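Local atomic coordinates of flavin-dependent thymidylate synthase (Thermus thermophilus, PDB entry 6J61), a protein that probably catalyses the reductive methylation of dUMP to dTMP, with methylenetetrahydrofolate as methyl donor, and binds FAD at sites shared between subunits of a homotetramer. Residues V15-Q20 against A201-E206; S59-V64 against N176-L181. One frame throughout, in Å; residues are numbered along the deposited sequence.

Contact 1 sets strand residues 15-20 against helix residues 201-206, and contact 2 sets the loop 59-64 against helix residues 176-181. Their centres lie about 13 Å apart. Helices 174-184 and 191-207 follow each other in the chain and pack together, and so the two contacts touch. CG2 of Val204 is 3.7 Å from CD2 of Leu177, and CG1 of Val204 is 4.2 Å from CE1 of Phe178. Contact 2 lies at the FAD and supplies Ser59, Glu62 and Asn176 to its pocket. Contact 1 is apolar packing farther from the cofactor. Its Val15 side chain is about 5 Å from that of Trp80, a predicted dUMP-binding residue.

Contact 1: residues V15-Q20 against A201-E206; sequences VRLVDQ and AEIVKE
Ile203 reaches from its helix to the strand and meets Val15 and Leu17 with two different branches. Its CD1 lies 3.8 Å from CG1 of Val15. Its CG2 is turned to the base of Leu17, 4.2 Å from CB. The torsions sort the branches. CG1 of Ile203 is anti to the carbonyl carbon (chi1 -59°), and the chain then runs extended through chi2, which carries CD1 out to the valine. On the strand, Val15 has CG1 opposite its own backbone N (chi1 172°), and this is the methyl that meets the isoleucine. The Val15 and Ile203 side chains cross at a slant. The contact is wholly apolar and small, burying 133 Å² over both sides. Val15 also packs on Tyr196, Ala199 and Ile200 of the same helix, and Ile203 also touches Ile7 of strand 6-9. Further along, Gln20 OE1 accepts a hydrogen bond from NE of Arg207, a polar tie between strand and helix end. The strand carries a classic bulge, where Val18 and Asp19 pair with the single residue Lys67 of strand 65-73. The arrangement is that of a helix packed through aliphatic side chains on one face of an antiparallel sheet, within the ThyX fold.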
loop_
_atom_site.group_PDB
_atom_site.type_symbol
_atom_site.label_atom_id
_atom_site.label_comp_id
_atom_site.label_asym_id
_atom_site.label_seq_id
_atom_site.Cartn_x
_atom_site.Cartn_y
_atom_site.Cartn_z
ATOM N N VAL A 15 -6.544 -3.178 24.965
ATOM C CA VAL A 15 -5.459 -2.937 24.032
ATOM C C VAL A 15 -4.220 -3.432 24.764
ATOM O O VAL A 15 -3.949 -3.004 25.889
ATOM C CB VAL A 15 -5.310 -1.427 23.704
ATOM C CG1 VAL A 15 -4.053 -1.193 22.890
ATOM C CG2 VAL A 15 -6.515 -0.938 22.922
ATOM N N ARG A 16 -3.485 -4.347 24.137
ATOM C CA ARG A 16 -2.274 -4.920 24.729
ATOM C C ARG A 16 -1.083 -4.852 23.759
ATOM O O ARG A 16 -1.186 -5.271 22.610
ATOM C CB ARG A 16 -2.558 -6.386 25.135
ATOM C CG ARG A 16 -1.341 -7.208 25.597
ATOM C CD ARG A 16 -1.759 -8.535 26.265
ATOM N NE ARG A 16 -2.082 -9.589 25.303
ATOM C CZ ARG A 16 -1.173 -10.256 24.592
ATOM N NH1 ARG A 16 0.119 -9.986 24.735
ATOM N NH2 ARG A 16 -1.545 -11.188 23.727
ATOM N N LEU A 17 0.043 -4.316 24.211
ATOM C CA LEU A 17 1.216 -4.239 23.340
ATOM C C LEU A 17 1.871 -5.618 23.250
ATOM O O LEU A 17 2.448 -6.098 24.218
ATOM C CB LEU A 17 2.238 -3.230 23.874
ATOM C CG LEU A 17 3.515 -3.161 23.025
ATOM C CD1 LEU A 17 3.171 -2.584 21.670
ATOM C CD2 LEU A 17 4.581 -2.311 23.700
ATOM N N VAL A 18 1.787 -6.255 22.090
ATOM C CA VAL A 18 2.375 -7.574 21.937
ATOM C C VAL A 18 3.876 -7.470 21.695
ATOM O O VAL A 18 4.658 -8.084 22.429
ATOM C CB VAL A 18 1.655 -8.359 20.816
ATOM C CG1 VAL A 18 2.337 -9.684 20.549
ATOM C CG2 VAL A 18 0.216 -8.607 21.243
ATOM N N ASP A 19 4.294 -6.692 20.697
ATOM C CA ASP A 19 5.728 -6.520 20.437
ATOM C C ASP A 19 6.018 -5.105 19.957
ATOM O O ASP A 19 5.097 -4.328 19.697
ATOM C CB ASP A 19 6.230 -7.523 19.395
ATOM C CG ASP A 19 7.743 -7.738 19.468
ATOM O OD1 ASP A 19 8.398 -7.098 20.319
ATOM O OD2 ASP A 19 8.284 -8.554 18.681
ATOM N N GLN A 20 7.300 -4.772 19.838
ATOM C CA GLN A 20 7.700 -3.453 19.398
ATOM C C GLN A 20 9.093 -3.518 18.794
ATOM O O GLN A 20 9.997 -4.089 19.390
ATOM C CB GLN A 20 7.697 -2.490 20.590
ATOM C CG GLN A 20 7.836 -1.023 20.224
ATOM C CD GLN A 20 8.243 -0.142 21.401
ATOM O OE1 GLN A 20 7.682 -0.233 22.500
ATOM N NE2 GLN A 20 9.217 0.737 21.165
ATOM N N ALA A 201 -2.520 5.683 22.227
ATOM C CA ALA A 201 -1.729 6.895 22.372
ATOM C C ALA A 201 -0.910 6.803 23.660
ATOM O O ALA A 201 0.291 7.109 23.684
ATOM C CB ALA A 201 -2.649 8.106 22.412
ATOM N N GLU A 202 -1.561 6.364 24.728
ATOM C CA GLU A 202 -0.877 6.232 26.001
ATOM C C GLU A 202 0.331 5.304 25.881
ATOM O O GLU A 202 1.426 5.629 26.342
ATOM C CB GLU A 202 -1.833 5.694 27.062
ATOM C CG GLU A 202 -1.493 6.160 28.453
ATOM C CD GLU A 202 -1.559 7.675 28.581
ATOM O OE1 GLU A 202 -2.662 8.242 28.393
ATOM O OE2 GLU A 202 -0.505 8.293 28.863
ATOM N N ILE A 203 0.142 4.151 25.248
ATOM C CA ILE A 203 1.239 3.212 25.107
ATOM C C ILE A 203 2.364 3.788 24.268
ATOM O O ILE A 203 3.531 3.595 24.583
ATOM C CB ILE A 203 0.777 1.882 24.477
ATOM C CG1 ILE A 203 -0.307 1.249 25.337
ATOM C CG2 ILE A 203 1.942 0.918 24.377
ATOM C CD1 ILE A 203 -0.900 0.012 24.721
ATOM N N VAL A 204 2.021 4.505 23.205
ATOM C CA VAL A 204 3.047 5.081 22.345
ATOM C C VAL A 204 3.810 6.195 23.069
ATOM O O VAL A 204 5.036 6.297 22.954
ATOM C CB VAL A 204 2.420 5.604 21.014
ATOM C CG1 VAL A 204 3.450 6.351 20.183
ATOM C CG2 VAL A 204 1.892 4.429 20.208
ATOM N N LYS A 205 3.088 7.011 23.830
ATOM C CA LYS A 205 3.711 8.101 24.576
ATOM C C LYS A 205 4.820 7.592 25.505
ATOM O O LYS A 205 5.886 8.199 25.592
ATOM C CB LYS A 205 2.657 8.852 25.380
ATOM C CG LYS A 205 3.198 10.040 26.140
ATOM C CD LYS A 205 2.064 10.786 26.846
ATOM C CE LYS A 205 2.573 11.985 27.645
ATOM N NZ LYS A 205 1.449 12.788 28.229
ATOM N N GLU A 206 4.580 6.479 26.189
ATOM C CA GLU A 206 5.599 5.918 27.074
ATOM C C GLU A 206 6.753 5.258 26.316
ATOM O O GLU A 206 7.903 5.377 26.722
ATOM C CB GLU A 206 4.982 4.894 28.034
ATOM C CG GLU A 206 4.649 5.443 29.433
ATOM C CD GLU A 206 5.884 5.628 30.328
ATOM O OE1 GLU A 206 6.537 4.616 30.674
ATOM O OE2 GLU A 206 6.200 6.783 30.690
#

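Contact 2: residues S59-V64 against N176-L181. With FAD (flavin-adenine dinucleotide), chain E.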
loop_
_atom_site.group_PDB
_atom_site.type_symbol
_atom_site.label_atom_id
_atom_site.label_comp_id
_atom_site.label_asym_id
_atom_site.label_seq_id
_atom_site.Cartn_x
_atom_site.Cartn_y
_atom_site.Cartn_z
ATOM N N SER A 59 9.927 8.660 6.267
ATOM C CA SER A 59 10.589 7.354 6.210
ATOM C C SER A 59 11.196 6.862 7.527
ATOM O O SER A 59 11.002 5.704 7.912
ATOM C CB SER A 59 11.678 7.353 5.135
ATOM O OG SER A 59 11.172 6.900 3.895
ATOM N N PRO A 60 11.948 7.728 8.228
ATOM C CA PRO A 60 12.573 7.345 9.500
ATOM C C PRO A 60 11.584 6.815 10.521
ATOM O O PRO A 60 11.884 5.858 11.253
ATOM C CB PRO A 60 13.247 8.632 9.951
ATOM C CG PRO A 60 13.681 9.227 8.637
ATOM C CD PRO A 60 12.433 9.045 7.785
ATOM N N PHE A 61 10.401 7.428 10.559
ATOM C CA PHE A 61 9.360 7.017 11.488
ATOM C C PHE A 61 8.734 5.669 11.132
ATOM O O PHE A 61 8.070 5.041 11.957
ATOM C CB PHE A 61 8.283 8.098 11.574
ATOM C CG PHE A 61 8.777 9.390 12.164
ATOM C CD1 PHE A 61 9.436 10.325 11.373
ATOM C CD2 PHE A 61 8.617 9.656 13.521
ATOM C CE1 PHE A 61 9.928 11.510 11.929
ATOM C CE2 PHE A 61 9.104 10.834 14.084
ATOM C CZ PHE A 61 9.759 11.761 13.290
ATOM N N GLU A 62 8.936 5.216 9.904
ATOM C CA GLU A 62 8.386 3.930 9.509
ATOM C C GLU A 62 9.294 2.793 9.968
ATOM O O GLU A 62 8.921 1.618 9.842
ATOM C CB GLU A 62 8.222 3.856 7.997
ATOM C CG GLU A 62 6.864 4.266 7.495
ATOM C CD GLU A 62 6.812 4.273 5.983
ATOM O OE1 GLU A 62 7.286 5.247 5.382
ATOM O OE2 GLU A 62 6.316 3.293 5.389
ATOM N N MET A 63 10.474 3.139 10.496
ATOM C CA MET A 63 11.413 2.130 10.962
ATOM C C MET A 63 11.075 1.627 12.351
ATOM O O MET A 63 11.780 0.778 12.894
ATOM C CB MET A 63 12.850 2.652 10.938
ATOM C CG MET A 63 13.404 2.916 9.540
ATOM S SD MET A 63 13.032 1.584 8.391
ATOM C CE MET A 63 13.619 2.227 6.828
ATOM N N VAL A 64 9.998 2.152 12.925
ATOM C CA VAL A 64 9.531 1.748 14.246
ATOM C C VAL A 64 8.179 1.063 14.051
ATOM O O VAL A 64 7.320 1.586 13.344
ATOM C CB VAL A 64 9.376 2.976 15.168
ATOM C CG1 VAL A 64 8.612 2.601 16.436
ATOM C CG2 VAL A 64 10.757 3.535 15.512
ATOM N N ASN A 176 2.364 5.539 10.292
ATOM C CA ASN A 176 0.958 5.276 10.025
ATOM C C ASN A 176 0.122 5.162 11.292
ATOM O O ASN A 176 -1.098 5.331 11.265
ATOM C CB ASN A 176 0.822 4.016 9.168
ATOM C CG ASN A 176 1.208 4.273 7.727
ATOM O OD1 ASN A 176 0.526 5.006 7.028
ATOM N ND2 ASN A 176 2.319 3.693 7.285
ATOM N N LEU A 177 0.775 4.879 12.411
ATOM C CA LEU A 177 0.050 4.782 13.658
ATOM C C LEU A 177 -0.274 6.209 14.085
ATOM O O LEU A 177 -1.338 6.466 14.624
ATOM C CB LEU A 177 0.900 4.053 14.708
ATOM C CG LEU A 177 0.300 3.795 16.095
ATOM C CD1 LEU A 177 -1.060 3.124 15.971
ATOM C CD2 LEU A 177 1.257 2.936 16.901
ATOM N N PHE A 178 0.639 7.143 13.835
ATOM C CA PHE A 178 0.390 8.546 14.183
ATOM C C PHE A 178 -0.787 9.059 13.358
ATOM O O PHE A 178 -1.631 9.820 13.846
ATOM C CB PHE A 178 1.617 9.420 13.891
ATOM C CG PHE A 178 2.657 9.406 14.982
ATOM C CD1 PHE A 178 2.286 9.409 16.313
ATOM C CD2 PHE A 178 4.013 9.436 14.668
ATOM C CE1 PHE A 178 3.250 9.440 17.323
ATOM C CE2 PHE A 178 4.980 9.471 15.666
ATOM C CZ PHE A 178 4.597 9.474 16.999
ATOM N N HIS A 179 -0.821 8.643 12.096
ATOM C CA HIS A 179 -1.892 9.011 11.188
ATOM C C HIS A 179 -3.210 8.532 11.811
ATOM O O HIS A 179 -4.177 9.285 11.926
ATOM C CB HIS A 179 -1.669 8.329 9.839
ATOM C CG HIS A 179 -2.697 8.667 8.806
ATOM N ND1 HIS A 179 -2.763 9.903 8.198
ATOM C CD2 HIS A 179 -3.687 7.924 8.256
ATOM C CE1 HIS A 179 -3.747 9.905 7.316
ATOM N NE2 HIS A 179 -4.324 8.717 7.331
ATOM N N PHE A 180 -3.223 7.268 12.218
ATOM C CA PHE A 180 -4.386 6.635 12.839
ATOM C C PHE A 180 -4.862 7.425 14.057
ATOM O O PHE A 180 -6.060 7.674 14.239
ATOM C CB PHE A 180 -4.023 5.204 13.265
ATOM C CG PHE A 180 -5.085 4.519 14.075
ATOM C CD1 PHE A 180 -6.246 4.060 13.478
ATOM C CD2 PHE A 180 -4.927 4.347 15.438
ATOM C CE1 PHE A 180 -7.233 3.439 14.224
ATOM C CE2 PHE A 180 -5.910 3.730 16.190
ATOM C CZ PHE A 180 -7.066 3.274 15.578
ATOM N N LEU A 181 -3.910 7.807 14.892
ATOM C CA LEU A 181 -4.205 8.549 16.098
ATOM C C LEU A 181 -4.767 9.931 15.815
ATOM O O LEU A 181 -5.706 10.358 16.475
ATOM C CB LEU A 181 -2.948 8.646 16.943
ATOM C CG LEU A 181 -2.487 7.304 17.511
ATOM C CD1 LEU A 181 -1.155 7.482 18.251
ATOM C CD2 LEU A 181 -3.549 6.775 18.447
HETATM P PA FAD E . 3.745 7.563 -0.614
HETATM O O1A FAD E . 4.941 6.726 -0.886
HETATM O O2A FAD E . 2.877 7.706 -1.974
HETATM O O5B FAD E . 2.873 6.842 0.514
HETATM C C5B FAD E . 1.828 7.719 0.927
HETATM C C4B FAD E . 1.286 7.212 2.262
HETATM O O4B FAD E . 0.765 5.867 2.101
HETATM C C3B FAD E . 2.390 7.137 3.302
HETATM O O3B FAD E . 2.531 8.349 4.040
HETATM C C2B FAD E . 1.970 5.955 4.162
HETATM O O2B FAD E . 1.066 6.395 5.180
HETATM C C1B FAD E . 1.306 4.993 3.140
HETATM N N9A FAD E . 2.256 4.002 2.550
HETATM C C8A FAD E . 2.593 3.876 1.223
HETATM N N7A FAD E . 3.440 2.908 1.050
HETATM C C5A FAD E . 3.712 2.336 2.240
HETATM C C6A FAD E . 4.538 1.260 2.669
HETATM N N6A FAD E . 5.293 0.553 1.747
HETATM N N1A FAD E . 4.572 0.943 3.995
HETATM C C2A FAD E . 3.844 1.622 4.899
HETATM N N3A FAD E . 3.054 2.641 4.534
HETATM C C4A FAD E . 2.958 3.027 3.231
HETATM N N1 FAD E . 13.744 9.919 1.544
HETATM C C2 FAD E . 14.913 9.276 1.663
HETATM O O2 FAD E . 14.977 8.110 1.286
HETATM N N3 FAD E . 16.029 9.858 2.179
HETATM C C4 FAD E . 16.035 11.162 2.627
HETATM O O4 FAD E . 17.045 11.666 3.088
HETATM C C4X FAD E . 14.756 11.928 2.525
HETATM N N5 FAD E . 14.629 13.190 2.928
HETATM C C5X FAD E . 13.451 13.866 2.825
HETATM C C6 FAD E . 13.365 15.228 3.277
HETATM C C7 FAD E . 12.168 15.932 3.177
HETATM C C7M FAD E . 12.129 17.364 3.667
HETATM C C8 FAD E . 11.001 15.308 2.619
HETATM C C8M FAD E . 9.692 16.064 2.503
HETATM C C9 FAD E . 11.055 13.976 2.166
HETATM C C9A FAD E . 12.275 13.225 2.258
HETATM N N10 FAD E . 12.369 11.866 1.812
HETATM C C10 FAD E . 13.586 11.198 1.936
HETATM C "C1'" FAD E . 11.228 11.149 1.216
HETATM C "C2'" FAD E . 10.265 10.562 2.260
HETATM O "O2'" FAD E . 10.988 9.846 3.264
HETATM C "C3'" FAD E . 9.239 9.637 1.550
HETATM O "O3'" FAD E . 9.889 8.482 1.000
HETATM C "C4'" FAD E . 8.493 10.388 0.414
HETATM O "O4'" FAD E . 8.258 11.761 0.780
HETATM C "C5'" FAD E . 7.157 9.713 0.145
HETATM O "O5'" FAD E . 6.230 10.162 1.134
HETATM P P FAD E . 5.055 9.090 1.267
HETATM O O1P FAD E . 5.633 7.756 1.591
HETATM O O2P FAD E . 4.088 9.575 2.449
HETATM O O3P FAD E . 4.197 9.072 -0.138
#
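The FAD pocket of ThyX is lined here by the loop 59-64 and helix 174-184. Asn176 holds the adenine of the cofactor through its amide nitrogen. ND2 donates to N3A at 3.0 Å, with an N-H...acceptor angle of 137°. OD1 lies by the ribose hydroxyl O2B as acceptor of a bond whose modelled length of 2.4 Å is doubtful. A further bond from ND2 to Asp173 helps to fix the amide's rotation. Glu62 comes from the loop, its chain extended beyond CG (chi2 175°), and puts OE2 beside the adenine, 3.0 Å from C2A. That oxygen is hydrogen-bonded to Ser87 OG of the second subunit and forms a salt bridge with Arg84 of the third. Ser59 lies by the ribityl chain, where its backbone N makes a weak 3.4 Å bond to O2'. Away from the cofactor the segments meet through two rings. CD2 of Phe61 comes to the edge of the Phe178 ring, near its plane, 4.2 Å from CE2. Phe61 also packs on Ile49, Leu52 and Met53 of helix 42-54, and Phe178 stacks on Phe215 of helix 209-220. Leu177 faces helix 191-207, and Val64 leads into strand 65-73.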